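Local coordinates for protein enoyl-CoA hydratase subunit II (Geobacillus kaustophilus, PDB 2EJ5) that probably hydrates enoyl-CoA thioesters as a member of the crotonase family, perhaps in the breakdown of phenylacetic acid, at residues E3-E8 / L16-P21; K10-W15 / N47-V52; F27-N32 / R80-P85; K37-A42 / K88-L93; K124-P129 / G162-A167. One frame throughout, in Å; residues are numbered along the deposited sequence.

Interaction 1: E3-E8 / L16-P21; sequences ETIRYE and LTLNRP
R6 and T17 form the hydrogen-bonded pair of an antiparallel hairpin, R6 N donating to T17 O at 2.8 Å and T17 N to R6 O at 2.7 Å. Past the regular strand the pairing frays: N19 N reaches T4 O through a weak bond bent to 129°. I5 CA also lies close to T17 O, a CA-H...O contact of 3.1 Å.

Apolar packing gathers on the face that carries I5, L16 and L18. The first torsion of I5 sets CG1 between the backbone N and the carbonyl carbon (chi1 75°), and CD1 beyond it touches L16 CD2 at 3.7 Å. The other branch, CG2, stands more loosely off L18 CD2 at 4.3 Å.

R6, T17 and water occupy the opposite face. The R6 chain runs beside T17 in the same direction, and T17 CG2 sits 4.0 Å above the guanidinium plane, toward its rim. One water joins T17 OG1 to R6 NH2, weakly on the arginine side. Beyond the strand ends T4 and R20 lie side by side, while their polar ends turn to others, T4 OG1 to E34 and the R20 guanidinium to A26 O and D65.

Strand 5-10 is outermost in its sheet within this chain, strand 13-18 pairs on its far side with strand 50-55, and helix 29-44 packs against T4, Y7 and L18 through M31 and A42.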
# COMPACT_ATOMS: atom_id res chain seq x y z
N GLU A 3 -7.87 -10.21 35.94
CA GLU A 3 -6.62 -10.39 36.71
C GLU A 3 -5.34 -10.02 36.00
O GLU A 3 -4.34 -9.70 36.65
CB GLU A 3 -6.52 -11.84 37.18
CG GLU A 3 -7.84 -12.40 37.59
CD GLU A 3 -7.74 -13.82 38.08
OE1 GLU A 3 -8.62 -14.19 38.88
OE2 GLU A 3 -6.79 -14.54 37.66
N THR A 4 -5.34 -10.10 34.66
CA THR A 4 -4.12 -9.79 33.90
C THR A 4 -4.24 -8.45 33.17
O THR A 4 -3.26 -7.95 32.65
CB THR A 4 -3.79 -10.87 32.86
OG1 THR A 4 -4.84 -10.91 31.89
CG2 THR A 4 -3.64 -12.25 33.54
N ILE A 5 -5.45 -7.91 33.12
CA ILE A 5 -5.69 -6.58 32.58
C ILE A 5 -6.58 -5.79 33.53
O ILE A 5 -7.20 -6.35 34.47
CB ILE A 5 -6.39 -6.64 31.18
CG1 ILE A 5 -7.87 -7.00 31.33
CG2 ILE A 5 -5.63 -7.61 30.22
CD1 ILE A 5 -8.69 -6.75 30.11
N ARG A 6 -6.63 -4.49 33.26
CA ARG A 6 -7.51 -3.55 33.94
C ARG A 6 -8.41 -2.97 32.85
O ARG A 6 -7.94 -2.61 31.75
CB ARG A 6 -6.66 -2.46 34.63
CG ARG A 6 -7.36 -1.65 35.72
CD ARG A 6 -6.30 -0.97 36.64
NE ARG A 6 -5.56 0.09 35.95
CZ ARG A 6 -4.25 0.32 36.07
NH1 ARG A 6 -3.49 -0.45 36.85
NH2 ARG A 6 -3.69 1.31 35.38
N TYR A 7 -9.71 -2.95 33.14
CA TYR A 7 -10.69 -2.40 32.26
C TYR A 7 -11.48 -1.39 33.06
O TYR A 7 -12.10 -1.73 34.06
CB TYR A 7 -11.61 -3.51 31.71
CG TYR A 7 -12.67 -3.02 30.76
CD1 TYR A 7 -12.38 -2.75 29.41
CD2 TYR A 7 -13.98 -2.84 31.20
CE1 TYR A 7 -13.37 -2.30 28.54
CE2 TYR A 7 -14.96 -2.38 30.35
CZ TYR A 7 -14.66 -2.12 29.01
OH TYR A 7 -15.67 -1.70 28.18
N GLU A 8 -11.42 -0.14 32.62
CA GLU A 8 -12.04 0.97 33.34
C GLU A 8 -12.60 1.94 32.31
O GLU A 8 -11.87 2.40 31.43
CB GLU A 8 -10.97 1.64 34.20
CG GLU A 8 -11.50 2.53 35.31
CD GLU A 8 -10.37 3.10 36.18
OE1 GLU A 8 -9.31 2.44 36.35
OE2 GLU A 8 -10.57 4.23 36.69
N LEU A 16 -8.24 0.03 28.46
CA LEU A 16 -7.88 -1.38 28.56
C LEU A 16 -6.38 -1.43 28.82
O LEU A 16 -5.53 -1.18 27.94
CB LEU A 16 -8.35 -2.15 27.29
CG LEU A 16 -8.47 -3.69 27.38
CD1 LEU A 16 -9.16 -4.30 26.16
CD2 LEU A 16 -7.14 -4.36 27.68
N THR A 17 -6.01 -1.67 30.08
CA THR A 17 -4.61 -1.66 30.42
C THR A 17 -4.11 -3.11 30.57
O THR A 17 -4.63 -3.88 31.40
CB THR A 17 -4.37 -0.84 31.69
OG1 THR A 17 -4.75 0.53 31.45
CG2 THR A 17 -2.95 -0.89 32.11
N LEU A 18 -3.12 -3.48 29.76
CA LEU A 18 -2.47 -4.78 29.88
C LEU A 18 -1.63 -4.78 31.16
O LEU A 18 -0.82 -3.89 31.35
CB LEU A 18 -1.54 -5.03 28.69
CG LEU A 18 -2.16 -4.81 27.30
CD1 LEU A 18 -1.12 -5.17 26.22
CD2 LEU A 18 -3.48 -5.60 27.12
N ASN A 19 -1.80 -5.80 32.01
CA ASN A 19 -1.39 -5.68 33.42
C ASN A 19 -0.61 -6.88 34.00
O ASN A 19 -1.05 -7.53 34.94
CB ASN A 19 -2.64 -5.34 34.25
CG ASN A 19 -2.33 -4.65 35.57
OD1 ASN A 19 -1.23 -4.14 35.78
ND2 ASN A 19 -3.33 -4.59 36.46
N ARG A 20 0.57 -7.16 33.43
CA ARG A 20 1.53 -8.12 33.98
C ARG A 20 2.85 -7.39 33.93
O ARG A 20 3.78 -7.81 33.25
CB ARG A 20 1.56 -9.44 33.19
CG ARG A 20 0.26 -10.26 33.34
CD ARG A 20 0.29 -11.60 32.61
NE ARG A 20 1.19 -12.59 33.23
CZ ARG A 20 2.31 -13.04 32.68
NH1 ARG A 20 2.69 -12.59 31.48
NH2 ARG A 20 3.08 -13.93 33.32
N PRO A 21 2.93 -6.26 34.64
CA PRO A 21 4.10 -5.41 34.52
C PRO A 21 5.42 -6.12 34.80
O PRO A 21 6.41 -5.80 34.16
CB PRO A 21 3.82 -4.25 35.51
CG PRO A 21 2.79 -4.78 36.44
CD PRO A 21 1.96 -5.73 35.61
O HOH W 1 -1.76 -8.69 37.01
O HOH W 2 -7.29 0.53 32.58
O HOH W 3 -3.41 2.61 32.49

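Interaction 2: K10-W15 / N47-V52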
# COMPACT_ATOMS: atom_id res chain seq x y z
N LYS A 10 -13.70 5.59 31.73
CA LYS A 10 -13.60 6.93 32.30
C LYS A 10 -14.18 7.91 31.28
O LYS A 10 -13.62 8.12 30.20
CB LYS A 10 -12.16 7.27 32.65
CG LYS A 10 -11.64 6.46 33.86
CD LYS A 10 -10.14 6.57 34.04
CE LYS A 10 -9.67 8.00 34.08
NZ LYS A 10 -9.90 8.68 35.39
N GLY A 11 -15.34 8.44 31.62
CA GLY A 11 -16.08 9.30 30.72
C GLY A 11 -16.74 8.36 29.75
O GLY A 11 -17.52 7.50 30.15
N GLN A 12 -16.39 8.51 28.47
CA GLN A 12 -16.84 7.56 27.46
C GLN A 12 -15.68 6.83 26.77
O GLN A 12 -15.82 6.37 25.64
CB GLN A 12 -17.73 8.25 26.46
CG GLN A 12 -18.91 8.89 27.18
CD GLN A 12 -20.04 9.15 26.27
OE1 GLN A 12 -21.01 8.40 26.23
NE2 GLN A 12 -19.93 10.21 25.50
N VAL A 13 -14.56 6.75 27.47
CA VAL A 13 -13.47 5.94 26.98
C VAL A 13 -13.18 4.73 27.86
O VAL A 13 -13.06 4.85 29.10
CB VAL A 13 -12.19 6.74 26.44
CG1 VAL A 13 -12.27 8.26 26.60
CG2 VAL A 13 -10.83 6.11 26.78
N ALA A 14 -13.14 3.57 27.21
CA ALA A 14 -12.69 2.36 27.88
C ALA A 14 -11.17 2.27 27.83
O ALA A 14 -10.57 2.22 26.75
CB ALA A 14 -13.37 1.10 27.27
N TRP A 15 -10.57 2.27 29.00
CA TRP A 15 -9.14 2.16 29.18
C TRP A 15 -8.86 0.67 29.43
O TRP A 15 -9.27 0.10 30.46
CB TRP A 15 -8.68 3.05 30.33
CG TRP A 15 -8.87 4.52 30.02
CD1 TRP A 15 -10.04 5.28 30.17
CD2 TRP A 15 -7.89 5.41 29.48
NE1 TRP A 15 -9.82 6.57 29.75
CE2 TRP A 15 -8.51 6.68 29.33
CE3 TRP A 15 -6.55 5.25 29.09
CZ2 TRP A 15 -7.82 7.79 28.82
CZ3 TRP A 15 -5.86 6.34 28.59
CH2 TRP A 15 -6.50 7.61 28.46
N ASN A 47 -22.19 3.24 26.08
CA ASN A 47 -21.55 4.36 26.74
C ASN A 47 -20.08 4.48 26.34
O ASN A 47 -19.47 5.51 26.58
CB ASN A 47 -21.68 4.26 28.26
CG ASN A 47 -21.12 5.50 28.98
OD1 ASN A 47 -21.52 6.65 28.72
ND2 ASN A 47 -20.18 5.26 29.87
N VAL A 48 -19.52 3.42 25.73
CA VAL A 48 -18.12 3.41 25.31
C VAL A 48 -18.05 3.92 23.87
O VAL A 48 -18.72 3.39 22.98
CB VAL A 48 -17.49 1.97 25.42
CG1 VAL A 48 -16.05 1.93 24.77
CG2 VAL A 48 -17.41 1.54 26.87
N ARG A 49 -17.29 5.00 23.66
CA ARG A 49 -17.15 5.58 22.32
C ARG A 49 -15.71 5.56 21.81
O ARG A 49 -15.46 5.95 20.68
CB ARG A 49 -17.76 6.99 22.27
CG ARG A 49 -19.32 6.98 22.31
CD ARG A 49 -19.86 8.36 22.64
NE ARG A 49 -19.84 9.22 21.46
CZ ARG A 49 -20.12 10.51 21.49
NH1 ARG A 49 -20.42 11.10 22.67
NH2 ARG A 49 -20.06 11.23 20.36
N CYS A 50 -14.77 5.13 22.64
CA CYS A 50 -13.37 4.98 22.25
C CYS A 50 -12.74 3.96 23.14
O CYS A 50 -13.14 3.78 24.30
CB CYS A 50 -12.60 6.31 22.39
SG CYS A 50 -10.90 6.32 21.66
N VAL A 51 -11.75 3.27 22.62
CA VAL A 51 -11.01 2.32 23.44
C VAL A 51 -9.56 2.68 23.43
O VAL A 51 -9.00 3.01 22.39
CB VAL A 51 -11.18 0.83 22.97
CG1 VAL A 51 -10.35 -0.12 23.84
CG2 VAL A 51 -12.64 0.42 23.04
N VAL A 52 -8.92 2.62 24.60
CA VAL A 52 -7.48 2.80 24.65
C VAL A 52 -6.85 1.53 25.19
O VAL A 52 -7.22 1.06 26.25
CB VAL A 52 -7.07 4.02 25.55
CG1 VAL A 52 -5.51 4.17 25.62
CG2 VAL A 52 -7.70 5.29 25.03
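V13, W15 and V52 make the apolar centre on one face of two parallel strands. V52 CG2 meets V13 CG2 at 3.7 Å and also stands over the six-membered ring of W15 in a CH-pi contact, 4.2 Å from its centroid and 10° off the ring normal. With CG anti to its own carbonyl carbon (chi1 -66°), W15 lies alongside V52, and its CZ3 touches V52 CG1. On the A14 and V51 face, A14 CB also rests on V48 CG1 at 3.8 Å. Helix 185-197 covers the V13 and V52 side, and A42 packs on V48 and V51.

Between the two faces the backbones are tied by A14 N to C50 O, 2.9 Å, and V52 N to A14 O, 2.7 Å.

At the outer end Q12 O accepts from R49 N at 2.8 Å, a nearly straight bond of 171°, with C50 N as a weak second donor. The Q12 side chain crosses N47 at about a right angle and runs beside R49, its CD 3.7 Å from R49 CD. The R49 guanidinium itself is held by M199 O and T201 OG1. An alanine in place of Q12 takes away CG and the amide and would probably open a gap beside R49 CD.

Strand 13-18, helix 29-44 and strand 50-55 are joined as a beta-alpha-beta crossover, within the spiral of beta-beta-alpha turns characteristic of the crotonase fold.

Interaction 3: F27-N32 / R80-P85; sequences FTEQMN and RSRYAP
F27 and Y83 form the tightly packed part of the contact, an offset edge-to-face pair in which the edge of Y83 is directed at the face of F27. The centroids are 5.5 Å apart and the planes stand at 75°. Y83 OH comes within 3.3 Å of F27 CB, and Y83 CE1 meets F27 CD2 at 3.8 Å. The amide end of N32 lies over the face of the Y83 ring and at the edge of the R82 guanidinium.

R82 closes this packed side. Its chain bends at chi3 (50°), bringing NE to the first turn of helix 29-44. E29 N stands 3.2 Å above one face of the guanidinium and Y83 CE2 3.7 Å above the other, while the F27 CB atom lies at its edge. The polar tips of R82 and Y83 converge on E64, which forms a salt bridge with R82 NH2 and a hydrogen bond with Y83 OH. An alanine in place of R82 would probably leave E64 without this charged mate and open a gap between Y83 and the helix start.

The solvent side is much looser. E29 CB touches R82 CD at 3.9 Å, but the extended carboxylate leads away, and OE2 stays 6.4 Å from R82 NE.

Since the guanidinium lies by the amino end of helix 29-44, whose dipole would be expected to disfavour a positive group, E64 probably offsets its charge.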
# COMPACT_ATOMS: atom_id res chain seq x y z
N PHE A 27 1.77 -11.81 27.01
CA PHE A 27 0.50 -12.51 26.94
C PHE A 27 0.56 -13.90 27.58
O PHE A 27 1.54 -14.63 27.39
CB PHE A 27 0.07 -12.71 25.50
CG PHE A 27 -0.40 -11.46 24.82
CD1 PHE A 27 -1.62 -10.89 25.16
CD2 PHE A 27 0.36 -10.88 23.81
CE1 PHE A 27 -2.08 -9.72 24.51
CE2 PHE A 27 -0.10 -9.72 23.16
CZ PHE A 27 -1.31 -9.16 23.51
N THR A 28 -0.50 -14.25 28.29
CA THR A 28 -0.75 -15.64 28.67
C THR A 28 -2.16 -15.99 28.24
O THR A 28 -2.94 -15.11 27.85
CB THR A 28 -0.69 -15.82 30.17
OG1 THR A 28 -1.71 -15.02 30.75
CG2 THR A 28 0.69 -15.39 30.71
N GLU A 29 -2.50 -17.26 28.36
CA GLU A 29 -3.85 -17.74 28.03
C GLU A 29 -4.99 -16.88 28.59
O GLU A 29 -5.94 -16.56 27.86
CB GLU A 29 -3.98 -19.22 28.46
CG GLU A 29 -5.33 -19.85 28.21
CD GLU A 29 -5.37 -21.31 28.63
OE1 GLU A 29 -4.68 -21.69 29.63
OE2 GLU A 29 -6.11 -22.08 27.96
N GLN A 30 -4.91 -16.50 29.86
CA GLN A 30 -5.99 -15.68 30.42
C GLN A 30 -5.93 -14.18 30.04
O GLN A 30 -6.98 -13.56 29.97
CB GLN A 30 -6.21 -15.90 31.94
CG GLN A 30 -5.32 -15.14 32.88
CD GLN A 30 -5.73 -15.35 34.34
OE1 GLN A 30 -6.75 -14.81 34.83
NE2 GLN A 30 -4.93 -16.14 35.06
N MET A 31 -4.74 -13.63 29.80
CA MET A 31 -4.63 -12.27 29.24
C MET A 31 -5.30 -12.25 27.88
O MET A 31 -6.06 -11.36 27.60
CB MET A 31 -3.20 -11.75 29.14
CG MET A 31 -3.13 -10.24 28.67
SD MET A 31 -1.53 -9.50 28.33
CE MET A 31 -2.19 -8.01 27.67
N ASN A 32 -4.99 -13.24 27.05
CA ASN A 32 -5.65 -13.38 25.76
C ASN A 32 -7.15 -13.43 25.92
O ASN A 32 -7.87 -12.75 25.21
CB ASN A 32 -5.15 -14.62 24.99
CG ASN A 32 -3.82 -14.40 24.38
OD1 ASN A 32 -3.62 -13.42 23.64
ND2 ASN A 32 -2.88 -15.28 24.67
N ARG A 80 -4.25 -20.50 17.29
CA ARG A 80 -5.68 -20.62 16.98
C ARG A 80 -6.56 -20.58 18.22
O ARG A 80 -7.69 -20.09 18.16
CB ARG A 80 -6.00 -21.81 16.04
CG ARG A 80 -6.06 -23.17 16.66
CD ARG A 80 -6.50 -24.24 15.61
NE ARG A 80 -5.78 -24.11 14.33
CZ ARG A 80 -4.57 -24.61 14.09
NH1 ARG A 80 -3.92 -25.27 15.04
NH2 ARG A 80 -4.00 -24.44 12.90
N SER A 81 -6.06 -21.07 19.35
CA SER A 81 -6.94 -21.14 20.52
C SER A 81 -6.94 -19.89 21.41
O SER A 81 -7.97 -19.55 21.98
CB SER A 81 -6.59 -22.36 21.36
OG SER A 81 -5.33 -22.16 21.93
N ARG A 82 -5.79 -19.24 21.51
CA ARG A 82 -5.63 -18.03 22.32
C ARG A 82 -5.71 -16.72 21.51
O ARG A 82 -6.50 -15.80 21.85
CB ARG A 82 -4.29 -18.10 23.05
CG ARG A 82 -4.24 -19.13 24.22
CD ARG A 82 -2.80 -19.31 24.75
NE ARG A 82 -2.20 -18.02 25.03
CZ ARG A 82 -0.91 -17.78 25.26
NH1 ARG A 82 -0.01 -18.76 25.25
NH2 ARG A 82 -0.51 -16.53 25.46
N TYR A 83 -4.87 -16.61 20.47
CA TYR A 83 -4.67 -15.32 19.78
C TYR A 83 -5.75 -15.01 18.74
O TYR A 83 -6.15 -13.88 18.61
CB TYR A 83 -3.28 -15.25 19.13
CG TYR A 83 -2.16 -15.00 20.09
CD1 TYR A 83 -1.66 -13.71 20.31
CD2 TYR A 83 -1.59 -16.06 20.82
CE1 TYR A 83 -0.62 -13.46 21.22
CE2 TYR A 83 -0.54 -15.83 21.74
CZ TYR A 83 -0.07 -14.53 21.93
OH TYR A 83 0.98 -14.32 22.80
N ALA A 84 -6.20 -16.03 17.99
CA ALA A 84 -7.24 -15.84 16.97
C ALA A 84 -8.54 -15.18 17.50
O ALA A 84 -8.99 -14.19 16.91
CB ALA A 84 -7.54 -17.16 16.20
N PRO A 85 -9.12 -15.67 18.61
CA PRO A 85 -10.31 -14.99 19.16
C PRO A 85 -10.10 -13.51 19.54
O PRO A 85 -11.03 -12.69 19.35
CB PRO A 85 -10.63 -15.81 20.42
CG PRO A 85 -10.06 -17.15 20.16
CD PRO A 85 -8.78 -16.87 19.41

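Interaction 4: K37-A42 / K88-L93; sequences KALKQA and KALHHL
L39 reaches from helix 37-42 toward A89, L90 and L93, and the contact is built round its side chain. CB, aimed at the other helix, is 4.2 Å from A89 CB. CG, set anti to the carbonyl carbon of L39 (chi1 -69°), carries the fork. From it CD1 goes to the helix backbone, 3.7 Å from L90 N and as far from L90 CB, with A89 CB a little more distant. CD2 takes the other branch to L93 CD2 at 3.9 Å, the two leucine side chains meeting at about a right angle, and on its far side touches L16 of strand 13-18. The L39 carbonyl adds a contact, its O standing 3.7 Å from L93 CD1.

Nearer solvent, K40 CG lies 4.1 Å from A89 CB. No hydrogen bond crosses the interface. Within the second helix, H92 ND1 donates to K88 O, which also takes H92 N, the two donors arriving from opposite faces of the carbonyl plane. H91 stacks on F219 of the second subunit, and L90 continues onto L112 and A115 of helix 108-115.

The segment axes come within 9.1 Å at 22°, an approach consistent with the small A89 facing L39. Such a near-parallel pair, one helix resting on the sheet and the next packed beside it, belongs to the helical layer round the spiral core of the crotonase fold.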
# COMPACT_ATOMS: atom_id res chain seq x y z
N LYS A 37 -12.74 -10.75 25.84
CA LYS A 37 -13.96 -10.38 26.58
C LYS A 37 -14.15 -8.86 26.73
O LYS A 37 -15.25 -8.35 26.51
CB LYS A 37 -13.92 -11.05 27.96
CG LYS A 37 -15.22 -10.91 28.76
CD LYS A 37 -15.22 -11.86 29.96
CE LYS A 37 -16.47 -11.71 30.82
NZ LYS A 37 -16.54 -10.36 31.48
N ALA A 38 -13.08 -8.17 27.10
CA ALA A 38 -13.11 -6.72 27.32
C ALA A 38 -13.42 -5.99 26.00
O ALA A 38 -14.21 -5.06 25.98
CB ALA A 38 -11.77 -6.27 27.86
N LEU A 39 -12.81 -6.43 24.89
CA LEU A 39 -13.08 -5.80 23.58
C LEU A 39 -14.50 -5.98 23.19
O LEU A 39 -15.11 -5.09 22.65
CB LEU A 39 -12.18 -6.34 22.47
CG LEU A 39 -10.69 -5.98 22.55
CD1 LEU A 39 -9.93 -6.72 21.46
CD2 LEU A 39 -10.40 -4.43 22.57
N LYS A 40 -15.06 -7.16 23.47
CA LYS A 40 -16.45 -7.43 23.10
C LYS A 40 -17.37 -6.60 24.01
O LYS A 40 -18.38 -6.09 23.55
CB LYS A 40 -16.76 -8.95 23.17
CG LYS A 40 -15.94 -9.83 22.19
CD LYS A 40 -16.14 -11.33 22.46
CE LYS A 40 -15.51 -12.21 21.34
NZ LYS A 40 -15.68 -13.74 21.54
N GLN A 41 -16.97 -6.43 25.26
CA GLN A 41 -17.68 -5.61 26.26
C GLN A 41 -17.76 -4.15 25.75
O GLN A 41 -18.85 -3.60 25.55
CB GLN A 41 -16.91 -5.68 27.58
CG GLN A 41 -17.56 -5.08 28.85
CD GLN A 41 -16.89 -5.62 30.16
OE1 GLN A 41 -16.03 -6.53 30.12
NE2 GLN A 41 -17.29 -5.05 31.32
N ALA A 42 -16.58 -3.58 25.48
CA ALA A 42 -16.48 -2.23 24.90
C ALA A 42 -17.32 -2.06 23.64
O ALA A 42 -18.00 -1.05 23.48
CB ALA A 42 -15.02 -1.88 24.64
N LYS A 88 -9.57 -11.50 16.27
CA LYS A 88 -10.87 -11.38 15.58
C LYS A 88 -11.78 -10.40 16.29
O LYS A 88 -12.48 -9.63 15.63
CB LYS A 88 -11.60 -12.73 15.45
CG LYS A 88 -10.84 -13.73 14.62
CD LYS A 88 -11.65 -14.98 14.43
CE LYS A 88 -11.06 -15.77 13.31
NZ LYS A 88 -11.52 -17.20 13.37
N ALA A 89 -11.78 -10.44 17.63
CA ALA A 89 -12.56 -9.44 18.39
C ALA A 89 -12.08 -8.03 18.05
O ALA A 89 -12.88 -7.14 17.80
CB ALA A 89 -12.47 -9.68 19.92
N LEU A 90 -10.77 -7.81 18.06
CA LEU A 90 -10.24 -6.47 17.73
C LEU A 90 -10.63 -6.11 16.32
O LEU A 90 -11.07 -5.00 16.05
CB LEU A 90 -8.73 -6.42 17.94
CG LEU A 90 -7.95 -5.12 17.73
CD1 LEU A 90 -8.58 -3.93 18.52
CD2 LEU A 90 -6.46 -5.33 18.12
N HIS A 91 -10.48 -7.05 15.40
CA HIS A 91 -10.65 -6.77 13.98
C HIS A 91 -12.11 -6.44 13.67
O HIS A 91 -12.38 -5.63 12.79
CB HIS A 91 -10.11 -7.98 13.17
CG HIS A 91 -10.18 -7.82 11.69
ND1 HIS A 91 -11.32 -8.09 10.97
CD2 HIS A 91 -9.27 -7.38 10.79
CE1 HIS A 91 -11.10 -7.85 9.68
NE2 HIS A 91 -9.86 -7.41 9.55
N HIS A 92 -13.04 -7.03 14.40
CA HIS A 92 -14.46 -6.74 14.18
C HIS A 92 -15.00 -5.60 15.05
O HIS A 92 -16.09 -5.17 14.81
CB HIS A 92 -15.33 -8.00 14.33
CG HIS A 92 -15.00 -9.09 13.36
ND1 HIS A 92 -13.80 -9.78 13.38
CD2 HIS A 92 -15.72 -9.64 12.35
CE1 HIS A 92 -13.79 -10.69 12.42
NE2 HIS A 92 -14.95 -10.63 11.79
N LEU A 93 -14.24 -5.13 16.03
CA LEU A 93 -14.68 -4.01 16.87
C LEU A 93 -14.83 -2.70 16.07
O LEU A 93 -13.85 -2.22 15.48
CB LEU A 93 -13.71 -3.82 18.05
CG LEU A 93 -13.93 -2.70 19.07
CD1 LEU A 93 -15.34 -2.80 19.73
CD2 LEU A 93 -12.87 -2.78 20.11

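Interaction 5: K124-P129 / G162-A167; sequences KASFAP and GEKVTA
F127 and V165 are joined by two backbone hydrogen bonds, F127 N to V165 O at 3.0 Å and V165 N to F127 O at 2.8 Å, the hydrogen-bonded pair of a short antiparallel strand pairing. K164 CA adds a CA-H...O contact to F127 O at 3.4 Å, and beyond the strands G162 CA makes a similar one to P129 O.

Strand 126-128 is the middle of a small mixed sheet, with strand 104-106 on its other side, so this pairing adds 165-166 to a second sheet of the crotonase fold.

Among apolar contacts, V165 CG2, placed between its backbone N and carbonyl carbon, touches F127 CB at 3.6 Å and lies at the edge of the phenyl ring. That ring leads away to helix 108-115 and A170. P129 CD lies against a polar atom instead, E163 O, at 3.5 Å.

Water closes the far end, donating to A125 O and accepting from A167 N at 3.1 Å, just where T166 caps helix 167-173.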
# COMPACT_ATOMS: atom_id res chain seq x y z
N LYS A 124 9.82 7.17 24.44
CA LYS A 124 10.66 6.05 24.85
C LYS A 124 10.15 4.68 24.34
O LYS A 124 10.74 3.65 24.64
CB LYS A 124 10.82 6.02 26.37
CG LYS A 124 9.62 5.51 27.14
CD LYS A 124 9.98 5.25 28.62
CE LYS A 124 8.73 5.01 29.48
NZ LYS A 124 8.16 3.63 29.27
N ALA A 125 9.05 4.68 23.58
CA ALA A 125 8.51 3.43 23.01
C ALA A 125 9.42 2.94 21.88
O ALA A 125 10.26 3.69 21.40
CB ALA A 125 7.10 3.67 22.48
N SER A 126 9.24 1.69 21.43
CA SER A 126 10.01 1.11 20.33
C SER A 126 9.26 -0.12 19.85
O SER A 126 8.45 -0.68 20.58
CB SER A 126 11.39 0.70 20.80
OG SER A 126 11.24 -0.21 21.87
N PHE A 127 9.48 -0.48 18.59
CA PHE A 127 8.83 -1.65 18.04
C PHE A 127 9.93 -2.64 17.75
O PHE A 127 10.93 -2.30 17.11
CB PHE A 127 8.04 -1.30 16.75
CG PHE A 127 6.72 -0.62 16.98
CD1 PHE A 127 5.79 -1.12 17.90
CD2 PHE A 127 6.37 0.50 16.22
CE1 PHE A 127 4.55 -0.50 18.06
CE2 PHE A 127 5.16 1.14 16.37
CZ PHE A 127 4.21 0.63 17.27
N ALA A 128 9.75 -3.86 18.22
CA ALA A 128 10.75 -4.90 18.02
C ALA A 128 10.13 -6.10 17.29
O ALA A 128 9.41 -6.88 17.90
CB ALA A 128 11.36 -5.31 19.40
N PRO A 129 10.40 -6.26 15.97
CA PRO A 129 9.82 -7.42 15.28
C PRO A 129 10.73 -8.61 15.54
O PRO A 129 11.51 -9.02 14.67
CB PRO A 129 9.83 -7.02 13.80
CG PRO A 129 10.78 -5.86 13.67
CD PRO A 129 11.21 -5.43 15.07
N GLY A 162 14.54 -8.23 11.39
CA GLY A 162 14.17 -8.18 12.81
C GLY A 162 14.75 -7.01 13.61
O GLY A 162 14.89 -7.11 14.82
N GLU A 163 15.09 -5.91 12.96
CA GLU A 163 15.77 -4.84 13.67
C GLU A 163 14.78 -3.93 14.38
O GLU A 163 13.80 -3.46 13.78
CB GLU A 163 16.66 -4.00 12.75
CG GLU A 163 17.61 -4.81 11.93
CD GLU A 163 18.80 -4.00 11.51
OE1 GLU A 163 18.93 -3.71 10.30
OE2 GLU A 163 19.61 -3.64 12.41
N LYS A 164 15.05 -3.68 15.65
CA LYS A 164 14.23 -2.81 16.50
C LYS A 164 14.17 -1.37 15.94
O LYS A 164 15.16 -0.85 15.45
CB LYS A 164 14.78 -2.83 17.93
CG LYS A 164 14.07 -1.87 18.89
CD LYS A 164 14.86 -1.74 20.20
CE LYS A 164 14.32 -2.65 21.30
NZ LYS A 164 14.71 -2.20 22.69
N VAL A 165 13.01 -0.74 16.02
CA VAL A 165 12.87 0.65 15.56
C VAL A 165 12.51 1.58 16.71
O VAL A 165 11.69 1.24 17.55
CB VAL A 165 11.88 0.83 14.38
CG1 VAL A 165 12.44 0.19 13.09
CG2 VAL A 165 10.55 0.25 14.68
N THR A 166 13.11 2.76 16.72
CA THR A 166 12.80 3.77 17.72
C THR A 166 11.44 4.43 17.41
O THR A 166 10.86 4.19 16.34
CB THR A 166 13.88 4.82 17.77
OG1 THR A 166 13.93 5.47 16.50
CG2 THR A 166 15.26 4.14 18.06
N ALA A 167 10.91 5.20 18.37
CA ALA A 167 9.64 5.93 18.17
C ALA A 167 9.75 6.81 16.93
O ALA A 167 8.85 6.82 16.10
CB ALA A 167 9.28 6.78 19.42
O HOH W 4 12.31 5.76 21.11

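How the interactions relate
Interactions 1 and 2 are consecutive in one sheet and share strand 13-18: L16 N probably bonds to V52 O (2.6 Å), and Y7 CE1 packs on A14 CB at 3.6 Å. Interactions 3 and 4 use the same pair of helices, 29-44 and 75-92, at centres 13 Å apart. Helix 29-44 lies on the sheet, with L16 CD1 3.7 Å from A38 CB and V51 CG2 equally far from A42 CB, so interaction 4 touches both sheet contacts. Interaction 5 belongs to the other sheet; its nearest atoms are about 11 Å from interactions 1 and 3, and its centre is 28 Å from that of interaction 2, across the middle of the chain.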